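Local coordinates for protein transcriptional regulator ComR (Streptococcus vestibularis F0396, PDB 6HU8) that probably binds DNA as a streptococcal competence regulator of the RNPP family, joining a helix-turn-helix domain to a tetratricopeptide domain of the kind that receives signalling peptides, at residues A[18-22]-A[23-27]; A[34-37]-A[38-41]; A[241-244]-A[245-248]; A[266-269]-A[270-274]. All coordinates share one frame; numbering follows the deposited sequence.

In the fold
Four local contacts show how side-chain chemistry suits different places on a helix. Interactions 1 and 2 touch and lie at the start of one helix and along the next in the helix-turn-helix part; interactions 3 and 4, also touching, lie in the tetratricopeptide part, on the other side of the chain's centre. Interaction 1 is a partly buried helix start built on a serine cap and thioether packing, whereas 3 is a surface helix entry built on two aromatic rings. Interaction 2 spans the whole of helix 34-41, buried, with two arginines and a glutamate whose charges are met by other helices; interaction 4 is a partly buried mid-helix stretch, with a water joining two side chains.

Interaction 1: A[18-22]-A[23-27]; sequences QQMSR and EVLCL
Ser-21 and Arg-22 start a short helix, their carbonyl oxygens receiving the amides of Leu-25 and Cys-26, with Cys-26 N at 2.9 Å from Arg-22 O. The principle at work is that the first amides of a helix need acceptors from outside its regular bonding pattern. Here Ser-21 supplies one: with chi1 at 78°, its OG sits between the backbone N and the carbonyl carbon and reaches forward to accept the amide of Val-24, OG to N being 3.1 Å. The bond is fairly straight, at 160°, and makes Ser-21 the N-cap. Val-24 packs its CG2 against that same OG, at 3.2 Å. Its other branch serves a different neighbour, since CG1 meets Met-20 CG at 3.6 Å. With chi1 and chi2 both near 180°, Met-20 carries SD out to Leu-25 CB, 3.6 Å away, where the two side chains cross at about a right angle; the bend at chi3 turns only the terminal CE. The thioether and the buried leucine then share Leu-59 of helix 49-59 as a common neighbour. Arg-22 sends its guanidinium away from the turn, where NH2 forms a salt bridge with Glu-41 of the next helix. Serine-capped, with its apolar side turned to the domain interior, helix 22-26 takes the place of the first helix of the helix-turn-helix motif in a Cro/C1-type domain.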
ATOM      1  N   GLN A  18     -32.246  16.764  -6.480  1.00 40.10           N
ATOM      2  CA  GLN A  18     -31.600  18.052  -6.759  1.00 42.58           C
ATOM      3  C   GLN A  18     -31.227  18.203  -8.240  1.00 42.13           C
ATOM      4  O   GLN A  18     -30.523  19.149  -8.609  1.00 41.42           O
ATOM      5  CB  GLN A  18     -30.341  18.236  -5.891  1.00 38.82           C
ATOM      6  CG  GLN A  18     -30.590  18.135  -4.360  1.00 37.25           C
ATOM      7  CD  GLN A  18     -29.368  18.488  -3.536  1.00 39.74           C
ATOM      8  OE1 GLN A  18     -28.460  19.179  -4.010  1.00 43.46           O
ATOM      9  NE2 GLN A  18     -29.331  18.016  -2.289  1.00 36.51           N
ATOM     10  N   GLN A  19     -31.684  17.259  -9.064  1.00 43.87           N
ATOM     11  CA  GLN A  19     -31.410  17.257 -10.507  1.00 46.25           C
ATOM     12  C   GLN A  19     -29.918  17.401 -10.774  1.00 46.26           C
ATOM     13  O   GLN A  19     -29.473  18.163 -11.639  1.00 43.39           O
ATOM     14  CB  GLN A  19     -32.224  18.354 -11.198  1.00 46.64           C
ATOM     15  CG  GLN A  19     -33.725  18.165 -10.986  1.00 51.59           C
ATOM     16  CD  GLN A  19     -34.587  19.201 -11.702  1.00 61.10           C
ATOM     17  OE1 GLN A  19     -34.150  20.323 -11.963  1.00 58.26           O
ATOM     18  NE2 GLN A  19     -35.825  18.822 -12.017  1.00 64.90           N
ATOM     19  N   MET A  20     -29.147  16.636 -10.008  1.00 43.38           N
ATOM     20  CA  MET A  20     -27.697  16.697 -10.051  1.00 40.89           C
ATOM     21  C   MET A  20     -27.153  15.442 -10.731  1.00 43.03           C
ATOM     22  O   MET A  20     -27.448  14.321 -10.311  1.00 39.51           O
ATOM     23  CB  MET A  20     -27.125  16.835  -8.634  1.00 40.80           C
ATOM     24  CG  MET A  20     -25.631  17.142  -8.600  1.00 40.39           C
ATOM     25  SD  MET A  20     -24.850  17.140  -6.951  1.00 44.35           S
ATOM     26  CE  MET A  20     -25.436  18.703  -6.273  1.00 40.82           C
ATOM     27  N   SER A  21     -26.377  15.622 -11.796  1.00 42.81           N
ATOM     28  CA  SER A  21     -25.780  14.480 -12.478  1.00 40.50           C
ATOM     29  C   SER A  21     -24.648  13.924 -11.627  1.00 35.68           C
ATOM     30  O   SER A  21     -24.166  14.600 -10.723  1.00 35.16           O
ATOM     31  CB  SER A  21     -25.260  14.877 -13.846  1.00 38.48           C
ATOM     32  OG  SER A  21     -24.035  15.555 -13.694  1.00 35.17           O
ATOM     33  N   ARG A  22     -24.238  12.689 -11.897  1.00 38.37           N
ATOM     34  CA  ARG A  22     -23.111  12.095 -11.176  1.00 36.56           C
ATOM     35  C   ARG A  22     -21.839  12.881 -11.391  1.00 34.43           C
ATOM     36  O   ARG A  22     -21.074  13.092 -10.442  1.00 33.19           O
ATOM     37  CB  ARG A  22     -22.893  10.642 -11.594  1.00 36.14           C
ATOM     38  CG  ARG A  22     -24.075   9.767 -11.233  1.00 38.97           C
ATOM     39  CD  ARG A  22     -23.686   8.324 -11.296  1.00 42.47           C
ATOM     40  NE  ARG A  22     -24.724   7.457 -10.750  1.00 45.54           N
ATOM     41  CZ  ARG A  22     -25.650   6.842 -11.474  1.00 44.92           C
ATOM     42  NH1 ARG A  22     -25.678   6.997 -12.796  1.00 42.23           N
ATOM     43  NH2 ARG A  22     -26.544   6.067 -10.871  1.00 39.39           N
ATOM     44  N   GLU A  23     -21.589  13.314 -12.633  1.00 31.22           N
ATOM     45  CA  GLU A  23     -20.357  14.055 -12.911  1.00 33.74           C
ATOM     46  C   GLU A  23     -20.337  15.363 -12.115  1.00 32.72           C
ATOM     47  O   GLU A  23     -19.282  15.773 -11.627  1.00 33.63           O
ATOM     48  CB  GLU A  23     -20.190  14.347 -14.422  1.00 30.85           C
ATOM     49  CG  GLU A  23     -19.676  13.160 -15.239  1.00 30.63           C
ATOM     50  CD  GLU A  23     -20.721  12.074 -15.448  1.00 33.52           C
ATOM     51  OE1 GLU A  23     -21.923  12.377 -15.288  1.00 35.65           O
ATOM     52  OE2 GLU A  23     -20.343  10.914 -15.777  1.00 34.08           O
ATOM     53  N   VAL A  24     -21.492  16.018 -11.993  1.00 34.46           N
ATOM     54  CA  VAL A  24     -21.570  17.262 -11.212  1.00 33.36           C
ATOM     55  C   VAL A  24     -21.260  16.988  -9.736  1.00 34.64           C
ATOM     56  O   VAL A  24     -20.458  17.688  -9.114  1.00 33.62           O
ATOM     57  CB  VAL A  24     -22.946  17.932 -11.337  1.00 37.85           C
ATOM     58  CG1 VAL A  24     -23.126  19.035 -10.276  1.00 37.73           C
ATOM     59  CG2 VAL A  24     -23.131  18.515 -12.753  1.00 39.57           C
ATOM     60  N   LEU A  25     -21.877  15.956  -9.178  1.00 35.10           N
ATOM     61  CA  LEU A  25     -21.614  15.632  -7.769  1.00 31.51           C
ATOM     62  C   LEU A  25     -20.113  15.358  -7.568  1.00 35.25           C
ATOM     63  O   LEU A  25     -19.488  15.876  -6.626  1.00 31.77           O
ATOM     64  CB  LEU A  25     -22.469  14.439  -7.318  1.00 32.21           C
ATOM     65  CG  LEU A  25     -22.558  14.255  -5.786  1.00 35.05           C
ATOM     66  CD1 LEU A  25     -23.896  13.631  -5.387  1.00 36.80           C
ATOM     67  CD2 LEU A  25     -21.414  13.423  -5.256  1.00 36.55           C
ATOM     68  N   CYS A  26     -19.508  14.591  -8.477  1.00 30.80           N
ATOM     69  CA  CYS A  26     -18.143  14.134  -8.253  1.00 30.60           C
ATOM     70  C   CYS A  26     -17.064  15.178  -8.552  1.00 33.56           C
ATOM     71  O   CYS A  26     -15.894  14.974  -8.199  1.00 31.08           O
ATOM     72  CB  CYS A  26     -17.870  12.871  -9.069  1.00 31.38           C
ATOM     73  SG  CYS A  26     -18.819  11.436  -8.478  1.00 36.46           S
ATOM     74  N   LEU A  27     -17.453  16.290  -9.172  1.00 32.43           N
ATOM     75  CA  LEU A  27     -16.510  17.369  -9.523  1.00 34.21           C
ATOM     76  C   LEU A  27     -15.265  16.807 -10.195  1.00 35.63           C
ATOM     77  O   LEU A  27     -15.393  16.085 -11.184  1.00 36.21           O
ATOM     78  CB  LEU A  27     -16.141  18.199  -8.285  1.00 36.96           C
ATOM     79  CG  LEU A  27     -17.368  18.899  -7.664  1.00 38.72           C
ATOM     80  CD1 LEU A  27     -17.008  19.604  -6.344  1.00 40.88           C
ATOM     81  CD2 LEU A  27     -18.023  19.880  -8.628  1.00 39.70           C
TER

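Interaction 2: A[34-37]-A[38-41]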
ATOM      1  N   VAL A  34     -16.931   8.912 -10.477  1.00 33.11           N
ATOM      2  CA  VAL A  34     -18.231   8.515 -10.956  1.00 33.51           C
ATOM      3  C   VAL A  34     -18.473   7.023 -10.709  1.00 32.43           C
ATOM      4  O   VAL A  34     -19.560   6.634 -10.288  1.00 31.15           O
ATOM      5  CB  VAL A  34     -18.379   8.872 -12.462  1.00 30.28           C
ATOM      6  CG1 VAL A  34     -19.556   8.156 -13.073  1.00 32.96           C
ATOM      7  CG2 VAL A  34     -18.513  10.398 -12.599  1.00 31.90           C
ATOM      8  N   ARG A  35     -17.465   6.183 -10.952  1.00 28.78           N
ATOM      9  CA  ARG A  35     -17.700   4.746 -10.823  1.00 30.56           C
ATOM     10  C   ARG A  35     -17.822   4.348  -9.346  1.00 35.21           C
ATOM     11  O   ARG A  35     -18.582   3.440  -9.010  1.00 32.43           O
ATOM     12  CB  ARG A  35     -16.590   3.946 -11.499  1.00 32.21           C
ATOM     13  CG  ARG A  35     -16.626   4.028 -13.023  1.00 31.73           C
ATOM     14  CD  ARG A  35     -15.558   3.136 -13.647  1.00 36.13           C
ATOM     15  NE  ARG A  35     -14.221   3.664 -13.404  1.00 36.74           N
ATOM     16  CZ  ARG A  35     -13.094   3.099 -13.830  1.00 41.02           C
ATOM     17  NH1 ARG A  35     -13.122   1.975 -14.541  1.00 40.09           N
ATOM     18  NH2 ARG A  35     -11.933   3.666 -13.544  1.00 36.46           N
ATOM     19  N   GLN A  36     -17.079   5.036  -8.482  1.00 29.22           N
ATOM     20  CA  GLN A  36     -17.238   4.877  -7.028  1.00 33.79           C
ATOM     21  C   GLN A  36     -18.665   5.219  -6.602  1.00 32.75           C
ATOM     22  O   GLN A  36     -19.297   4.472  -5.865  1.00 34.95           O
ATOM     23  CB  GLN A  36     -16.233   5.759  -6.279  1.00 33.61           C
ATOM     24  CG  GLN A  36     -14.807   5.191  -6.222  1.00 33.42           C
ATOM     25  CD  GLN A  36     -13.805   6.217  -5.787  1.00 32.29           C
ATOM     26  OE1 GLN A  36     -14.166   7.359  -5.499  1.00 35.40           O
ATOM     27  NE2 GLN A  36     -12.535   5.833  -5.738  1.00 31.75           N
ATOM     28  N   LEU A  37     -19.176   6.356  -7.071  1.00 34.36           N
ATOM     29  CA  LEU A  37     -20.566   6.745  -6.776  1.00 32.74           C
ATOM     30  C   LEU A  37     -21.566   5.719  -7.307  1.00 34.49           C
ATOM     31  O   LEU A  37     -22.463   5.301  -6.587  1.00 33.55           O
ATOM     32  CB  LEU A  37     -20.881   8.139  -7.348  1.00 29.49           C
ATOM     33  CG  LEU A  37     -22.330   8.639  -7.134  1.00 35.42           C
ATOM     34  CD1 LEU A  37     -22.718   8.641  -5.649  1.00 34.61           C
ATOM     35  CD2 LEU A  37     -22.502  10.035  -7.709  1.00 31.48           C
ATOM     36  N   ILE A  38     -21.431   5.311  -8.567  1.00 32.55           N
ATOM     37  CA  ILE A  38     -22.329   4.282  -9.106  1.00 35.32           C
ATOM     38  C   ILE A  38     -22.400   2.977  -8.278  1.00 34.13           C
ATOM     39  O   ILE A  38     -23.480   2.427  -8.089  1.00 34.33           O
ATOM     40  CB  ILE A  38     -21.941   3.939 -10.559  1.00 38.85           C
ATOM     41  CG1 ILE A  38     -22.295   5.124 -11.461  1.00 32.23           C
ATOM     42  CG2 ILE A  38     -22.718   2.738 -11.060  1.00 40.47           C
ATOM     43  CD1 ILE A  38     -21.734   5.000 -12.876  1.00 36.20           C
ATOM     44  N   ARG A  39     -21.261   2.483  -7.789  1.00 32.90           N
ATOM     45  CA  ARG A  39     -21.244   1.253  -7.009  1.00 36.11           C
ATOM     46  C   ARG A  39     -21.978   1.463  -5.680  1.00 35.19           C
ATOM     47  O   ARG A  39     -22.644   0.553  -5.170  1.00 36.32           O
ATOM     48  CB  ARG A  39     -19.798   0.776  -6.759  1.00 38.45           C
ATOM     49  CG  ARG A  39     -19.151   0.134  -7.990  1.00 34.66           C
ATOM     50  CD  ARG A  39     -17.813  -0.527  -7.678  1.00 33.82           C
ATOM     51  NE  ARG A  39     -16.787   0.424  -7.257  1.00 38.07           N
ATOM     52  CZ  ARG A  39     -15.953   1.035  -8.092  1.00 38.23           C
ATOM     53  NH1 ARG A  39     -16.039   0.804  -9.403  1.00 36.24           N
ATOM     54  NH2 ARG A  39     -15.050   1.887  -7.626  1.00 34.59           N
ATOM     55  N   ILE A  40     -21.867   2.668  -5.128  1.00 35.85           N
ATOM     56  CA  ILE A  40     -22.588   2.992  -3.889  1.00 34.23           C
ATOM     57  C   ILE A  40     -24.090   3.029  -4.159  1.00 38.17           C
ATOM     58  O   ILE A  40     -24.866   2.358  -3.471  1.00 35.13           O
ATOM     59  CB  ILE A  40     -22.113   4.348  -3.293  1.00 35.66           C
ATOM     60  CG1 ILE A  40     -20.678   4.230  -2.765  1.00 35.52           C
ATOM     61  CG2 ILE A  40     -23.090   4.858  -2.211  1.00 30.86           C
ATOM     62  CD1 ILE A  40     -20.063   5.565  -2.379  1.00 35.78           C
ATOM     63  N   GLU A  41     -24.503   3.784  -5.184  1.00 34.20           N
ATOM     64  CA  GLU A  41     -25.929   3.921  -5.486  1.00 36.98           C
ATOM     65  C   GLU A  41     -26.570   2.596  -5.884  1.00 39.84           C
ATOM     66  O   GLU A  41     -27.771   2.419  -5.697  1.00 37.57           O
ATOM     67  CB  GLU A  41     -26.161   4.959  -6.593  1.00 27.38           C
ATOM     68  CG  GLU A  41     -25.802   6.396  -6.149  1.00 35.74           C
ATOM     69  CD  GLU A  41     -26.173   7.470  -7.173  1.00 40.50           C
ATOM     70  OE1 GLU A  41     -26.499   7.121  -8.325  1.00 42.57           O
ATOM     71  OE2 GLU A  41     -26.136   8.672  -6.826  1.00 41.16           O
TER
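Arg-39 starts with CG beside its backbone N (chi1 -76°) and bends at chi3 (-65°), folding its guanidinium back over the preceding helical turn. One face of the flat group consequently comes to rest on Arg-35 O, which lies 3.6 Å from the guanidinium plane, over its centre. On that same side, Gln-36 CG lies obliquely above NH2 at 3.6 Å, and Arg-35 CB lies 3.8 Å from NH1. The Gln-36 amide is turned steeply against the guanidinium, their planes being 77° apart. Gln-36 OE1 accepts from the backbone N of Thr-33, Arg-39 NE forms a salt bridge with Glu-117, and Arg-35 NH2 one with Glu-146. A second meeting joins Leu-37 and Glu-41, where the leucine methyl CD1 approaches the carboxylate oxygen OE2 at 3.6 Å. That apolar cover would be expected to strengthen the salt bridge of OE2 with Arg-15 of helix 3-17. Val-34 CG1 and Ile-38 CD1 complete the side-chain contacts at 3.8 Å. Beneath them four regular i to i+4 bonds carry the helix, among them Glu-41 N to Leu-37 O at 2.9 Å. In Cro/C1-type domains this second helix of the helix-turn-helix motif is the one that reads DNA; in this peptide-free form its arginines meet acidic residues of helix 139-152 and nearby Glu-117, consistent with a masked recognition helix.

Interaction 3: A[241-244]-A[245-248]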
ATOM      1  N   GLN A 241      12.654   0.818  15.218  1.00 51.28           N
ATOM      2  CA  GLN A 241      13.595  -0.203  15.671  1.00 47.24           C
ATOM      3  C   GLN A 241      13.416  -1.542  14.947  1.00 50.86           C
ATOM      4  O   GLN A 241      13.477  -2.598  15.572  1.00 46.88           O
ATOM      5  CB  GLN A 241      13.471  -0.402  17.193  1.00 54.47           C
ATOM      6  CG  GLN A 241      14.079   0.740  18.003  1.00 53.27           C
ATOM      7  CD  GLN A 241      15.532   1.002  17.629  1.00 58.62           C
ATOM      8  OE1 GLN A 241      16.417   0.194  17.917  1.00 60.69           O
ATOM      9  NE2 GLN A 241      15.781   2.128  16.965  1.00 58.00           N
ATOM     10  N   PHE A 242      13.203  -1.498  13.630  1.00 46.46           N
ATOM     11  CA  PHE A 242      13.081  -2.723  12.838  1.00 47.32           C
ATOM     12  C   PHE A 242      14.443  -3.358  12.528  1.00 49.12           C
ATOM     13  O   PHE A 242      14.913  -3.266  11.389  1.00 47.94           O
ATOM     14  CB  PHE A 242      12.383  -2.446  11.503  1.00 44.37           C
ATOM     15  CG  PHE A 242      10.961  -2.005  11.618  1.00 50.46           C
ATOM     16  CD1 PHE A 242      10.113  -2.554  12.568  1.00 47.64           C
ATOM     17  CD2 PHE A 242      10.454  -1.051  10.742  1.00 46.58           C
ATOM     18  CE1 PHE A 242       8.794  -2.147  12.650  1.00 49.58           C
ATOM     19  CE2 PHE A 242       9.130  -0.640  10.825  1.00 46.16           C
ATOM     20  CZ  PHE A 242       8.304  -1.191  11.780  1.00 47.15           C
ATOM     21  N   HIS A 243      15.068  -4.015  13.500  1.00 45.95           N
ATOM     22  CA  HIS A 243      16.407  -4.572  13.295  1.00 44.07           C
ATOM     23  C   HIS A 243      16.472  -5.644  12.206  1.00 45.20           C
ATOM     24  O   HIS A 243      17.470  -5.756  11.477  1.00 42.22           O
ATOM     25  CB  HIS A 243      16.931  -5.150  14.614  1.00 48.39           C
ATOM     26  CG  HIS A 243      16.888  -4.170  15.742  1.00 50.86           C
ATOM     27  ND1 HIS A 243      16.281  -4.448  16.947  1.00 56.58           N
ATOM     28  CD2 HIS A 243      17.330  -2.895  15.821  1.00 54.26           C
ATOM     29  CE1 HIS A 243      16.372  -3.389  17.732  1.00 56.14           C
ATOM     30  NE2 HIS A 243      17.001  -2.432  17.074  1.00 56.74           N
ATOM     31  N   SER A 244      15.423  -6.447  12.106  1.00 40.86           N
ATOM     32  CA  SER A 244      15.391  -7.500  11.100  1.00 44.98           C
ATOM     33  C   SER A 244      15.352  -6.973   9.656  1.00 40.18           C
ATOM     34  O   SER A 244      15.580  -7.741   8.730  1.00 42.66           O
ATOM     35  CB  SER A 244      14.189  -8.411  11.327  1.00 44.46           C
ATOM     36  OG  SER A 244      14.200  -8.924  12.645  1.00 58.79           O
ATOM     37  N   TYR A 245      15.046  -5.690   9.465  1.00 37.67           N
ATOM     38  CA  TYR A 245      14.873  -5.155   8.105  1.00 37.97           C
ATOM     39  C   TYR A 245      16.148  -4.560   7.532  1.00 40.95           C
ATOM     40  O   TYR A 245      16.198  -4.242   6.342  1.00 38.59           O
ATOM     41  CB  TYR A 245      13.787  -4.077   8.048  1.00 43.30           C
ATOM     42  CG  TYR A 245      12.387  -4.559   8.366  1.00 45.89           C
ATOM     43  CD1 TYR A 245      12.151  -5.873   8.769  1.00 49.45           C
ATOM     44  CD2 TYR A 245      11.299  -3.696   8.274  1.00 48.47           C
ATOM     45  CE1 TYR A 245      10.868  -6.312   9.086  1.00 55.07           C
ATOM     46  CE2 TYR A 245      10.017  -4.124   8.586  1.00 53.14           C
ATOM     47  CZ  TYR A 245       9.807  -5.438   8.996  1.00 58.73           C
ATOM     48  OH  TYR A 245       8.535  -5.887   9.308  1.00 62.35           O
ATOM     49  N   LYS A 246      17.165  -4.391   8.375  1.00 40.24           N
ATOM     50  CA  LYS A 246      18.419  -3.767   7.949  1.00 38.16           C
ATOM     51  C   LYS A 246      19.174  -4.553   6.872  1.00 36.13           C
ATOM     52  O   LYS A 246      19.722  -3.943   5.932  1.00 37.23           O
ATOM     53  CB  LYS A 246      19.337  -3.547   9.157  1.00 43.83           C
ATOM     54  CG  LYS A 246      18.878  -2.453  10.120  1.00 40.30           C
ATOM     55  CD  LYS A 246      19.975  -2.179  11.170  1.00 44.68           C
ATOM     56  CE  LYS A 246      19.470  -1.298  12.308  1.00 45.68           C
ATOM     57  NZ  LYS A 246      20.404  -1.341  13.476  1.00 53.04           N
ATOM     58  N   PRO A 247      19.241  -5.897   6.997  1.00 36.01           N
ATOM     59  CA  PRO A 247      20.050  -6.555   5.963  1.00 34.03           C
ATOM     60  C   PRO A 247      19.524  -6.334   4.537  1.00 37.16           C
ATOM     61  O   PRO A 247      20.343  -6.090   3.641  1.00 34.12           O
ATOM     62  CB  PRO A 247      19.994  -8.031   6.372  1.00 35.68           C
ATOM     63  CG  PRO A 247      19.922  -7.953   7.917  1.00 36.79           C
ATOM     64  CD  PRO A 247      18.934  -6.819   8.117  1.00 39.03           C
ATOM     65  N   GLY A 248      18.208  -6.364   4.334  1.00 32.69           N
ATOM     66  CA  GLY A 248      17.652  -6.129   3.013  1.00 33.74           C
ATOM     67  C   GLY A 248      17.994  -4.762   2.453  1.00 34.19           C
ATOM     68  O   GLY A 248      18.124  -4.586   1.236  1.00 37.47           O
TER
HETATM   69  O   HOH W   1      16.424  -7.732   6.175  1.00 35.28           O
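Phe-242 and Tyr-245 form an aromatic contact round the turn that leads from helix 226-240 into helix 246-261, on the surface of the tetratricopeptide part. Their rings meet obliquely, with centroids 4.8 Å apart and planes inclined at 32°. The approach is lopsided: Tyr-245 CE2 hangs over one face of the phenylalanine ring toward its rim, while Phe-242 CB sits over the tyrosine face in a CH-pi contact, 4.0 Å from the ring centroid. With chi1 near -65° each ring sits beside its own backbone N, and the turn between them brings the two together. The backbone fixes the step, for Tyr-245 N donates to Phe-242 O at 3.1 Å. Phe-242 is itself the centre of an inverse gamma turn, a tight reversal just after helix 226-240 has ended. In the helical-hairpin architecture of tetratricopeptide domains such compact turns link successive helices, and here the two rings also pack on Ile-204 of helix 200-219. His-243 is held by Gln-241, whose OE1 accepts from NE2 at 2.8 Å. The ammonium of Lys-246 approaches the imidazole at its edge and makes a cation-pi contact with Phe-277. A water stands between Ser-244 O and Gly-248 N, the amide one turn on: it donates to the oxygen at 2.7 Å and accepts from the amide.

Interaction 4: A[266-269]-A[270-274]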
ATOM      1  N   LYS A 266      33.100  -1.090  -2.162  1.00 38.68           N
ATOM      2  CA  LYS A 266      31.964  -0.489  -1.471  1.00 40.21           C
ATOM      3  C   LYS A 266      30.800  -1.480  -1.442  1.00 37.51           C
ATOM      4  O   LYS A 266      30.070  -1.563  -0.455  1.00 40.59           O
ATOM      5  CB  LYS A 266      31.551   0.825  -2.145  1.00 44.16           C
ATOM      6  CG  LYS A 266      30.670   1.725  -1.299  1.00 45.39           C
ATOM      7  CD  LYS A 266      31.330   2.088   0.020  1.00 48.93           C
ATOM      8  CE  LYS A 266      30.498   3.113   0.774  1.00 58.77           C
ATOM      9  NZ  LYS A 266      30.236   4.298  -0.103  1.00 63.09           N
ATOM     10  N   ALA A 267      30.628  -2.244  -2.517  1.00 37.88           N
ATOM     11  CA  ALA A 267      29.561  -3.241  -2.528  1.00 39.50           C
ATOM     12  C   ALA A 267      29.849  -4.327  -1.470  1.00 38.67           C
ATOM     13  O   ALA A 267      28.938  -4.755  -0.757  1.00 34.77           O
ATOM     14  CB  ALA A 267      29.394  -3.840  -3.918  1.00 37.68           C
ATOM     15  N   THR A 268      31.113  -4.739  -1.353  1.00 40.16           N
ATOM     16  CA  THR A 268      31.530  -5.701  -0.323  1.00 35.34           C
ATOM     17  C   THR A 268      31.308  -5.178   1.087  1.00 38.02           C
ATOM     18  O   THR A 268      30.854  -5.928   1.963  1.00 37.83           O
ATOM     19  CB  THR A 268      33.010  -6.083  -0.458  1.00 38.47           C
ATOM     20  OG1 THR A 268      33.241  -6.573  -1.767  1.00 35.10           O
ATOM     21  CG2 THR A 268      33.388  -7.186   0.550  1.00 36.25           C
ATOM     22  N   GLU A 269      31.630  -3.905   1.317  1.00 34.96           N
ATOM     23  CA  GLU A 269      31.373  -3.279   2.617  1.00 38.34           C
ATOM     24  C   GLU A 269      29.884  -3.297   2.964  1.00 37.93           C
ATOM     25  O   GLU A 269      29.502  -3.611   4.099  1.00 34.96           O
ATOM     26  CB  GLU A 269      31.902  -1.837   2.627  1.00 38.68           C
ATOM     27  CG  GLU A 269      33.436  -1.761   2.487  1.00 42.22           C
ATOM     28  CD  GLU A 269      33.966  -0.344   2.357  1.00 45.92           C
ATOM     29  OE1 GLU A 269      33.149   0.591   2.202  1.00 48.89           O
ATOM     30  OE2 GLU A 269      35.208  -0.172   2.396  1.00 52.76           O
ATOM     31  N   ASN A 270      29.038  -2.977   1.986  1.00 33.27           N
ATOM     32  CA  ASN A 270      27.597  -2.932   2.216  1.00 32.04           C
ATOM     33  C   ASN A 270      26.998  -4.324   2.446  1.00 36.59           C
ATOM     34  O   ASN A 270      26.138  -4.487   3.325  1.00 34.77           O
ATOM     35  CB  ASN A 270      26.900  -2.217   1.054  1.00 34.18           C
ATOM     36  CG  ASN A 270      27.200  -0.720   1.039  1.00 39.82           C
ATOM     37  OD1 ASN A 270      27.351  -0.101   2.098  1.00 46.78           O
ATOM     38  ND2 ASN A 270      27.285  -0.136  -0.146  1.00 39.97           N
ATOM     39  N   TYR A 271      27.471  -5.333   1.712  1.00 32.65           N
ATOM     40  CA  TYR A 271      27.066  -6.711   2.016  1.00 33.73           C
ATOM     41  C   TYR A 271      27.531  -7.114   3.414  1.00 35.88           C
ATOM     42  O   TYR A 271      26.805  -7.811   4.133  1.00 34.95           O
ATOM     43  CB  TYR A 271      27.618  -7.704   0.993  1.00 34.70           C
ATOM     44  CG  TYR A 271      26.665  -8.000  -0.147  1.00 31.98           C
ATOM     45  CD1 TYR A 271      25.442  -8.633   0.081  1.00 34.45           C
ATOM     46  CD2 TYR A 271      26.998  -7.662  -1.451  1.00 34.39           C
ATOM     47  CE1 TYR A 271      24.555  -8.894  -0.964  1.00 36.29           C
ATOM     48  CE2 TYR A 271      26.123  -7.927  -2.504  1.00 34.30           C
ATOM     49  CZ  TYR A 271      24.911  -8.543  -2.254  1.00 37.02           C
ATOM     50  OH  TYR A 271      24.053  -8.809  -3.299  1.00 38.66           O
ATOM     51  N   ASP A 272      28.730  -6.687   3.806  1.00 32.59           N
ATOM     52  CA  ASP A 272      29.242  -7.056   5.127  1.00 35.61           C
ATOM     53  C   ASP A 272      28.429  -6.419   6.245  1.00 35.23           C
ATOM     54  O   ASP A 272      28.212  -7.046   7.295  1.00 36.57           O
ATOM     55  CB  ASP A 272      30.724  -6.674   5.287  1.00 33.52           C
ATOM     56  CG  ASP A 272      31.663  -7.669   4.634  1.00 40.37           C
ATOM     57  OD1 ASP A 272      31.209  -8.755   4.205  1.00 40.59           O
ATOM     58  OD2 ASP A 272      32.879  -7.373   4.575  1.00 40.88           O
ATOM     59  N   LYS A 273      27.994  -5.177   6.042  1.00 34.00           N
ATOM     60  CA  LYS A 273      27.041  -4.552   6.957  1.00 34.68           C
ATOM     61  C   LYS A 273      25.750  -5.359   7.065  1.00 38.58           C
ATOM     62  O   LYS A 273      25.229  -5.561   8.166  1.00 36.68           O
ATOM     63  CB  LYS A 273      26.708  -3.130   6.508  1.00 41.72           C
ATOM     64  CG  LYS A 273      27.770  -2.101   6.837  1.00 39.73           C
ATOM     65  CD  LYS A 273      27.345  -0.713   6.349  1.00 45.53           C
ATOM     66  CE  LYS A 273      28.460   0.310   6.571  1.00 51.47           C
ATOM     67  NZ  LYS A 273      28.216   1.590   5.855  1.00 52.59           N
ATOM     68  N   ALA A 274      25.209  -5.783   5.919  1.00 33.11           N
ATOM     69  CA  ALA A 274      24.032  -6.651   5.902  1.00 30.89           C
ATOM     70  C   ALA A 274      24.240  -7.956   6.678  1.00 32.52           C
ATOM     71  O   ALA A 274      23.355  -8.400   7.419  1.00 34.62           O
ATOM     72  CB  ALA A 274      23.627  -6.970   4.433  1.00 34.90           C
TER
HETATM   73  O   HOH W   2      27.448   2.810  -0.712  1.00 41.80           O
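Lys-266 and Asn-270 face each other one turn apart on helix 264-279, part of the helical array of the tetratricopeptide domain, where helices 246-261 and 285-296 flank it. Four successive i to i+4 backbone bonds carry the helix through these two turns, from Asn-270 N on Lys-266 O at 3.0 Å to Lys-273 N on Glu-269 O. Tyr-271 leaves its helix with an unusual chi1 of -93° and reaches both flanking helices; its hydroxyl is hydrogen-bonded to Asp-297 and Lys-255. Thr-268 and Asp-272 lie side by side and point the same way, CG2 to OD2 being 4.1 Å. The acid is fixed by a salt bridge from OD1 to Lys-294 of helix 285-296, while the threonine hydroxyl bonds back to Lys-264 O. On the side facing helix 246-261, the lysine chain bends at chi2 (58°) and again at chi4, which carries its ammonium round toward the asparagine amide. A water bridges the two, accepting from Asn-270 ND2 at 3.0 Å and, weakly, from Lys-266 NZ at 3.2 Å. The other amide atom, Asn-270 OD1, is buried with no hydrogen-bonding partner in the model.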